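Putative angiotensinogen (Lampetra fluviatilis, PDB 5INW) belongs to the serpin family and binds heparin, which promotes its inhibition of thrombin through a template mechanism. Local coordinates at residues S370-Y375 with L388-I393; G126-E131 with A377-I382. The protein carries 1 engineered substitution. All blocks are in the same frame, centred on the assembly; numbering follows the deposited sequence.

Contact 1: S370-Y375 with L388-I393; sequences SSMFSY and LHVDKI
Val-390 turns one methyl to each of Phe-373 and Met-372, CG1 to the ring and CG2 to the methionine chain, running alongside both in a common direction. With CG1 anti to the backbone N (chi1 -179°), that methyl meets the phenylalanine ring, CE1 of Phe-373 being 3.7 Å from CG1 of Val-390. The other branch serves methionine, as CG2 of Val-390 stands 3.9 Å from CB of Met-372. Methionine places its CG in the crowded position between backbone N and carbonyl carbon and then runs extended, so that its CE reaches CD1 of Ile-393 at 3.9 Å. Ile-393 crosses both Met-372 and Phe-373 at about a right angle, and its CD1 also approaches CZ of Phe-373 at 4.1 Å. One face of the Phe-373 ring carries CG of Met-372 near the rim, while its edge receives the carbonyl O of Val-390, 3.4 Å from CD1 of Phe-373.

One backbone bond joins the strand's start to the 3-10 turn 371-373: Val-390 N donates to Met-372 O over 2.8 Å, nearly along the C=O axis, with an N-H...O angle of 159°. At the outer end Tyr-375, poorly ordered, meets His-389 obliquely; their ring centroids are 4.4 Å apart and the planes 41° from each other. Here CE1 of His-389 lies over one face of the tyrosine ring, and CD1 of Tyr-375 over one face of the imidazole.

The apolar cluster also touches Ser-365 of helix 361-369, through Phe-373, and Leu-132 of helix 126-136, through Met-372. The turn after helix 361-369 packs against the start of strand 389-401, which has a classic beta bulge at Asp-391 and Lys-392, both facing Gly-415, and leads into 405-417, consistent with the cleaved reactive loop inserted in the main serpin sheet.

Contact 2: G126-E131 with A377-I382; sequences GSTRAE and ADLSRI
Two guanidinium groups, those of Arg-129 and Arg-381, meet obliquely, with their planes 59° apart. NE of Arg-129 and NH2 of Arg-381 approach to 3.8 Å, a meeting of like charges that would be expected to be unfavourable by itself. A polar partner outside the pair steadies the second arginine: NE of Arg-381 is hydrogen-bonded to OD1 of Asn-125. Its chain runs extended from CG to NE, whereas that of Arg-129 bends at chi2.

The third flat group, the carboxylate of Asp-378, is held within its own segment. Its CG is anti to the backbone N (chi1 -178°), and OD1 takes two bonds from Ser-380. Ser-380 N reaches OD1 of Asp-378 at 2.9 Å, nearly along the C-O axis, which makes an Asx turn. The hydroxyl OG of Ser-380 donates to the syn lone pair of the same OD1 of Asp-378, also at 2.9 Å. Two donors on one oxygen should fix the rotation of the carboxylate.

Between the segments the bond that counts is Asp-378 N to OG1 of Thr-128, 3.0 Å long and nearly straight at 168°. OG1 stands beside the threonine's own backbone N, anti to the carbonyl carbon, and also shares a hydrogen bond with Ser-371 OG, so this buried hydroxyl is gripped twice. The other branch is apolar: CG2 of Thr-128 lies 4.2 Å from CD2 of Leu-379, the two side chains crossing at about a right angle.

This is structural packing of an irregular segment against the opening turns of helix 126-136. Leu-379 rests on Val-120 of helix 110-122, backbone bonds reach Asn-125 and Gly-123 in the connection between those helices, and Leu-388, just ahead of strand 389-401, also meets Leu-379.

Overall arrangement
From the N terminus, the start of helix 126-136 comes first, followed by 370-375, then 377-382, and finally 388-393. The segments alternate, so the two contacts cross. Contact 2 closes a long excursion of 245 residues that takes in most of the strands, whereas contact 1 closes a short one of 12 residues within the irregular connection from helix 361-369 to strand 389-401. Their centres are about 10 Å apart, and they touch directly: Ser-371 N probably hydrogen-bonds to OE1 of Glu-131 and Ser-371 OG to OG1 of Thr-128. The connection is thereby tied both to the main sheet through contact 1 and to helix 126-136 through contact 2.

Contact 1: S370-Y375 with L388-I393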
ATOM      1  N   SER A 370       0.959  14.739 -13.330  1.00 59.30           N
ATOM      2  CA  SER A 370       2.019  14.769 -14.305  1.00 62.75           C
ATOM      3  C   SER A 370       3.010  15.935 -14.112  1.00 56.96           C
ATOM      4  O   SER A 370       4.168  15.853 -14.533  1.00 52.45           O
ATOM      5  CB  SER A 370       1.359  14.900 -15.689  1.00 67.76           C
ATOM      6  OG  SER A 370       2.325  14.754 -16.697  1.00 73.28           O
ATOM      7  N   SER A 371       2.537  17.009 -13.497  1.00 55.81           N
ATOM      8  CA  SER A 371       3.307  18.252 -13.410  1.00 61.13           C
ATOM      9  C   SER A 371       4.628  18.107 -12.678  1.00 55.87           C
ATOM     10  O   SER A 371       5.637  18.453 -13.203  1.00 52.25           O
ATOM     11  CB  SER A 371       2.447  19.357 -12.761  1.00 66.54           C
ATOM     12  OG  SER A 371       3.167  20.534 -12.524  1.00 73.67           O
ATOM     13  N   MET A 372       4.586  17.552 -11.474  1.00 56.30           N
ATOM     14  CA  MET A 372       5.773  17.379 -10.608  1.00 54.04           C
ATOM     15  C   MET A 372       6.984  16.638 -11.214  1.00 54.39           C
ATOM     16  O   MET A 372       8.060  16.725 -10.627  1.00 53.03           O
ATOM     17  CB  MET A 372       5.365  16.630  -9.353  1.00 54.23           C
ATOM     18  CG  MET A 372       4.942  15.171  -9.578  1.00 53.89           C
ATOM     19  SD  MET A 372       4.211  14.539  -8.048  1.00 53.57           S
ATOM     20  CE  MET A 372       3.957  12.826  -8.467  1.00 52.17           C
ATOM     21  N   PHE A 373       6.795  15.892 -12.327  1.00 52.99           N
ATOM     22  CA  PHE A 373       7.893  15.268 -13.073  1.00 52.75           C
ATOM     23  C   PHE A 373       8.500  16.128 -14.196  1.00 57.77           C
ATOM     24  O   PHE A 373       9.552  15.751 -14.716  1.00 57.81           O
ATOM     25  CB  PHE A 373       7.449  13.959 -13.737  1.00 52.42           C
ATOM     26  CG  PHE A 373       6.821  12.952 -12.812  1.00 52.11           C
ATOM     27  CD1 PHE A 373       7.600  12.179 -11.973  1.00 51.32           C
ATOM     28  CD2 PHE A 373       5.456  12.726 -12.827  1.00 52.71           C
ATOM     29  CE1 PHE A 373       7.024  11.226 -11.154  1.00 51.92           C
ATOM     30  CE2 PHE A 373       4.865  11.789 -11.982  1.00 53.16           C
ATOM     31  CZ  PHE A 373       5.650  11.037 -11.145  1.00 52.56           C
ATOM     32  N   SER A 374       7.786  17.166 -14.675  1.00 61.16           N
ATOM     33  CA  SER A 374       8.327  18.135 -15.626  1.00 64.03           C
ATOM     34  C   SER A 374       9.558  18.839 -15.137  1.00 73.04           C
ATOM     35  O   SER A 374       9.769  19.024 -13.929  1.00 74.51           O
ATOM     36  CB  SER A 374       7.380  19.311 -15.841  1.00 65.92           C
ATOM     37  OG  SER A 374       6.338  19.017 -16.686  1.00 65.47           O
ATOM     38  N   TYR A 375      10.290  19.374 -16.099  1.00 86.36           N
ATOM     39  CA  TYR A 375      11.396  20.287 -15.818  1.00 97.33           C
ATOM     40  C   TYR A 375      10.775  21.677 -15.468  1.00 87.53           C
ATOM     41  O   TYR A 375      11.361  22.456 -14.726  1.00 88.98           O
ATOM     42  CB  TYR A 375      12.470  20.192 -16.957  1.00108.36           C
ATOM     43  CG  TYR A 375      13.067  18.747 -16.978  1.00122.98           C
ATOM     44  CD1 TYR A 375      14.342  18.465 -16.462  1.00126.45           C
ATOM     45  CD2 TYR A 375      12.284  17.638 -17.425  1.00127.96           C
ATOM     46  CE1 TYR A 375      14.827  17.151 -16.437  1.00136.91           C
ATOM     47  CE2 TYR A 375      12.752  16.327 -17.389  1.00127.51           C
ATOM     48  CZ  TYR A 375      14.021  16.078 -16.904  1.00139.93           C
ATOM     49  OH  TYR A 375      14.477  14.770 -16.868  1.00139.70           O
ATOM     50  N   LEU A 388      13.637  22.318  -8.479  1.00 56.09           N
ATOM     51  CA  LEU A 388      13.560  20.883  -8.226  1.00 50.04           C
ATOM     52  C   LEU A 388      12.325  20.270  -8.893  1.00 50.52           C
ATOM     53  O   LEU A 388      11.284  20.936  -9.044  1.00 49.84           O
ATOM     54  CB  LEU A 388      13.561  20.617  -6.721  1.00 46.63           C
ATOM     55  CG  LEU A 388      14.734  21.160  -5.863  1.00 44.86           C
ATOM     56  CD1 LEU A 388      14.570  20.769  -4.428  1.00 42.86           C
ATOM     57  CD2 LEU A 388      16.080  20.671  -6.390  1.00 44.66           C
ATOM     58  N   HIS A 389      12.486  19.014  -9.323  1.00 49.29           N
ATOM     59  CA  HIS A 389      11.398  18.227  -9.846  1.00 49.39           C
ATOM     60  C   HIS A 389      11.550  16.819  -9.313  1.00 48.86           C
ATOM     61  O   HIS A 389      12.652  16.419  -8.906  1.00 46.16           O
ATOM     62  CB  HIS A 389      11.393  18.236 -11.408  1.00 53.45           C
ATOM     63  CG  HIS A 389      12.616  17.630 -12.042  1.00 54.76           C
ATOM     64  ND1 HIS A 389      12.600  16.398 -12.652  1.00 55.33           N
ATOM     65  CD2 HIS A 389      13.885  18.087 -12.159  1.00 57.28           C
ATOM     66  CE1 HIS A 389      13.799  16.118 -13.126  1.00 57.77           C
ATOM     67  NE2 HIS A 389      14.603  17.120 -12.819  1.00 59.40           N
ATOM     68  N   VAL A 390      10.462  16.043  -9.394  1.00 47.75           N
ATOM     69  CA  VAL A 390      10.504  14.613  -9.093  1.00 47.97           C
ATOM     70  C   VAL A 390      11.124  13.868 -10.278  1.00 49.73           C
ATOM     71  O   VAL A 390      10.545  13.788 -11.345  1.00 48.88           O
ATOM     72  CB  VAL A 390       9.097  14.023  -8.845  1.00 49.02           C
ATOM     73  CG1 VAL A 390       9.188  12.547  -8.518  1.00 46.84           C
ATOM     74  CG2 VAL A 390       8.374  14.773  -7.735  1.00 52.10           C
ATOM     75  N   ASP A 391      12.273  13.247 -10.048  1.00 53.57           N
ATOM     76  CA  ASP A 391      12.913  12.386 -11.039  1.00 52.87           C
ATOM     77  C   ASP A 391      12.233  11.065 -11.168  1.00 53.36           C
ATOM     78  O   ASP A 391      11.995  10.635 -12.240  1.00 61.28           O
ATOM     79  CB  ASP A 391      14.339  12.112 -10.634  1.00 54.26           C
ATOM     80  CG  ASP A 391      15.112  11.435 -11.720  1.00 57.09           C
ATOM     81  OD1 ASP A 391      14.962  11.828 -12.903  1.00 60.24           O
ATOM     82  OD2 ASP A 391      15.903  10.537 -11.395  1.00 58.84           O
ATOM     83  N   LYS A 392      11.913  10.438 -10.047  1.00 56.51           N
ATOM     84  CA  LYS A 392      11.584   9.044  -9.965  1.00 54.87           C
ATOM     85  C   LYS A 392      10.766   8.721  -8.696  1.00 53.24           C
ATOM     86  O   LYS A 392      11.085   9.216  -7.585  1.00 53.66           O
ATOM     87  CB  LYS A 392      12.900   8.251  -9.939  1.00 60.09           C
ATOM     88  CG  LYS A 392      12.701   6.733  -9.849  1.00 67.27           C
ATOM     89  CD  LYS A 392      13.798   5.930 -10.541  1.00 72.75           C
ATOM     90  CE  LYS A 392      13.231   4.777 -11.368  1.00 81.07           C
ATOM     91  NZ  LYS A 392      14.175   4.302 -12.442  1.00 86.59           N
ATOM     92  N   ILE A 393       9.779   7.840  -8.862  1.00 48.44           N
ATOM     93  CA  ILE A 393       9.010   7.261  -7.751  1.00 48.04           C
ATOM     94  C   ILE A 393       8.803   5.756  -7.872  1.00 43.63           C
ATOM     95  O   ILE A 393       8.137   5.295  -8.774  1.00 42.03           O
ATOM     96  CB  ILE A 393       7.609   7.856  -7.682  1.00 49.46           C
ATOM     97  CG1 ILE A 393       7.682   9.351  -7.462  1.00 53.75           C
ATOM     98  CG2 ILE A 393       6.822   7.243  -6.545  1.00 48.88           C
ATOM     99  CD1 ILE A 393       6.318   9.991  -7.241  1.00 56.14           C
TER

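Contact 2: G126-E131 with A377-I382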
ATOM      1  N   GLY A 126       2.105  26.186  -6.858  1.00 60.26           N
ATOM      2  CA  GLY A 126       1.504  26.439  -8.167  1.00 62.10           C
ATOM      3  C   GLY A 126       0.725  25.271  -8.758  1.00 61.61           C
ATOM      4  O   GLY A 126      -0.017  24.572  -8.040  1.00 60.78           O
ATOM      5  N   SER A 127       0.868  25.092 -10.070  1.00 64.04           N
ATOM      6  CA  SER A 127       0.214  23.987 -10.779  1.00 68.29           C
ATOM      7  C   SER A 127       0.526  22.621 -10.098  1.00 69.15           C
ATOM      8  O   SER A 127      -0.383  21.798  -9.924  1.00 71.04           O
ATOM      9  CB  SER A 127       0.628  23.946 -12.280  1.00 69.05           C
ATOM     10  OG  SER A 127       1.961  23.424 -12.434  1.00 70.67           O
ATOM     11  N   THR A 128       1.794  22.424  -9.694  1.00 64.51           N
ATOM     12  CA  THR A 128       2.244  21.194  -9.062  1.00 57.74           C
ATOM     13  C   THR A 128       1.511  20.844  -7.755  1.00 57.09           C
ATOM     14  O   THR A 128       1.043  19.725  -7.599  1.00 54.22           O
ATOM     15  CB  THR A 128       3.740  21.281  -8.820  1.00 56.23           C
ATOM     16  OG1 THR A 128       4.372  21.591 -10.068  1.00 56.34           O
ATOM     17  CG2 THR A 128       4.287  19.955  -8.264  1.00 56.55           C
ATOM     18  N   ARG A 129       1.469  21.812  -6.841  1.00 59.24           N
ATOM     19  CA  ARG A 129       0.676  21.775  -5.619  1.00 61.83           C
ATOM     20  C   ARG A 129      -0.765  21.453  -6.004  1.00 62.23           C
ATOM     21  O   ARG A 129      -1.334  20.524  -5.462  1.00 63.43           O
ATOM     22  CB  ARG A 129       0.837  23.115  -4.817  1.00 67.61           C
ATOM     23  CG  ARG A 129      -0.172  23.517  -3.711  1.00 75.18           C
ATOM     24  CD  ARG A 129       0.477  24.188  -2.504  1.00 82.18           C
ATOM     25  NE  ARG A 129      -0.448  24.397  -1.378  1.00 88.31           N
ATOM     26  CZ  ARG A 129      -0.770  23.466  -0.464  1.00 96.52           C
ATOM     27  NH1 ARG A 129      -0.251  22.235  -0.487  1.00 94.25           N
ATOM     28  NH2 ARG A 129      -1.625  23.773   0.501  1.00 99.80           N
ATOM     29  N   ALA A 130      -1.365  22.197  -6.928  1.00 65.17           N
ATOM     30  CA  ALA A 130      -2.811  22.010  -7.244  1.00 70.40           C
ATOM     31  C   ALA A 130      -3.204  20.586  -7.666  1.00 68.00           C
ATOM     32  O   ALA A 130      -4.084  19.966  -7.057  1.00 68.54           O
ATOM     33  CB  ALA A 130      -3.273  23.007  -8.305  1.00 73.77           C
ATOM     34  N   GLU A 131      -2.567  20.100  -8.722  1.00 66.62           N
ATOM     35  CA  GLU A 131      -2.733  18.715  -9.184  1.00 64.43           C
ATOM     36  C   GLU A 131      -2.639  17.713  -8.047  1.00 63.87           C
ATOM     37  O   GLU A 131      -3.448  16.772  -7.950  1.00 61.52           O
ATOM     38  CB  GLU A 131      -1.638  18.395 -10.176  1.00 62.87           C
ATOM     39  CG  GLU A 131      -1.755  19.127 -11.496  1.00 64.03           C
ATOM     40  CD  GLU A 131      -0.700  18.698 -12.502  1.00 65.01           C
ATOM     41  OE1 GLU A 131       0.116  17.771 -12.194  1.00 61.87           O
ATOM     42  OE2 GLU A 131      -0.692  19.284 -13.627  1.00 67.94           O
ATOM     43  N   ALA A 377       8.257  21.692 -13.308  1.00 70.03           N
ATOM     44  CA  ALA A 377       7.643  21.506 -11.974  1.00 67.31           C
ATOM     45  C   ALA A 377       8.035  22.603 -10.963  1.00 63.48           C
ATOM     46  O   ALA A 377       9.177  23.062 -10.943  1.00 60.81           O
ATOM     47  CB  ALA A 377       8.031  20.165 -11.402  1.00 67.15           C
ATOM     48  N   ASP A 378       7.077  22.963 -10.105  1.00 59.04           N
ATOM     49  CA  ASP A 378       7.291  23.893  -9.030  1.00 60.41           C
ATOM     50  C   ASP A 378       7.341  23.230  -7.618  1.00 57.62           C
ATOM     51  O   ASP A 378       6.301  22.990  -6.970  1.00 52.15           O
ATOM     52  CB  ASP A 378       6.192  24.952  -9.108  1.00 65.44           C
ATOM     53  CG  ASP A 378       6.319  26.057  -8.042  1.00 71.38           C
ATOM     54  OD1 ASP A 378       6.953  25.874  -6.959  1.00 76.50           O
ATOM     55  OD2 ASP A 378       5.760  27.141  -8.296  1.00 76.30           O
ATOM     56  N   LEU A 379       8.572  23.030  -7.131  1.00 55.62           N
ATOM     57  CA  LEU A 379       8.816  22.622  -5.745  1.00 54.39           C
ATOM     58  C   LEU A 379       9.547  23.705  -4.980  1.00 53.99           C
ATOM     59  O   LEU A 379      10.543  23.466  -4.292  1.00 52.34           O
ATOM     60  CB  LEU A 379       9.605  21.336  -5.730  1.00 54.30           C
ATOM     61  CG  LEU A 379       8.834  20.171  -6.351  1.00 55.39           C
ATOM     62  CD1 LEU A 379       9.717  18.933  -6.331  1.00 55.00           C
ATOM     63  CD2 LEU A 379       7.504  19.901  -5.624  1.00 55.30           C
ATOM     64  N   SER A 380       8.995  24.905  -5.065  1.00 53.82           N
ATOM     65  CA  SER A 380       9.673  26.078  -4.579  1.00 55.87           C
ATOM     66  C   SER A 380       9.473  26.326  -3.091  1.00 56.14           C
ATOM     67  O   SER A 380      10.130  27.243  -2.561  1.00 56.78           O
ATOM     68  CB  SER A 380       9.221  27.311  -5.372  1.00 57.17           C
ATOM     69  OG  SER A 380       7.935  27.758  -4.982  1.00 57.11           O
ATOM     70  N   ARG A 381       8.550  25.593  -2.441  1.00 54.82           N
ATOM     71  CA  ARG A 381       8.401  25.638  -0.982  1.00 58.44           C
ATOM     72  C   ARG A 381       9.500  24.853  -0.299  1.00 55.72           C
ATOM     73  O   ARG A 381       9.701  25.030   0.898  1.00 57.28           O
ATOM     74  CB  ARG A 381       7.034  25.116  -0.493  1.00 65.40           C
ATOM     75  CG  ARG A 381       5.827  26.068  -0.612  1.00 72.26           C
ATOM     76  CD  ARG A 381       4.568  25.431   0.016  1.00 77.13           C
ATOM     77  NE  ARG A 381       3.321  26.111  -0.350  1.00 87.98           N
ATOM     78  CZ  ARG A 381       2.547  26.867   0.446  1.00 97.24           C
ATOM     79  NH1 ARG A 381       2.811  27.061   1.746  1.00 99.66           N
ATOM     80  NH2 ARG A 381       1.450  27.438  -0.069  1.00101.89           N
ATOM     81  N   ILE A 382      10.199  23.986  -1.036  1.00 51.86           N
ATOM     82  CA  ILE A 382      11.330  23.225  -0.485  1.00 50.84           C
ATOM     83  C   ILE A 382      12.562  24.093  -0.339  1.00 50.85           C
ATOM     84  O   ILE A 382      13.166  24.160   0.720  1.00 48.70           O
ATOM     85  CB  ILE A 382      11.714  22.001  -1.350  1.00 50.20           C
ATOM     86  CG1 ILE A 382      10.541  21.039  -1.466  1.00 50.32           C
ATOM     87  CG2 ILE A 382      12.880  21.198  -0.752  1.00 48.86           C
ATOM     88  CD1 ILE A 382      10.783  19.883  -2.419  1.00 49.94           C
TER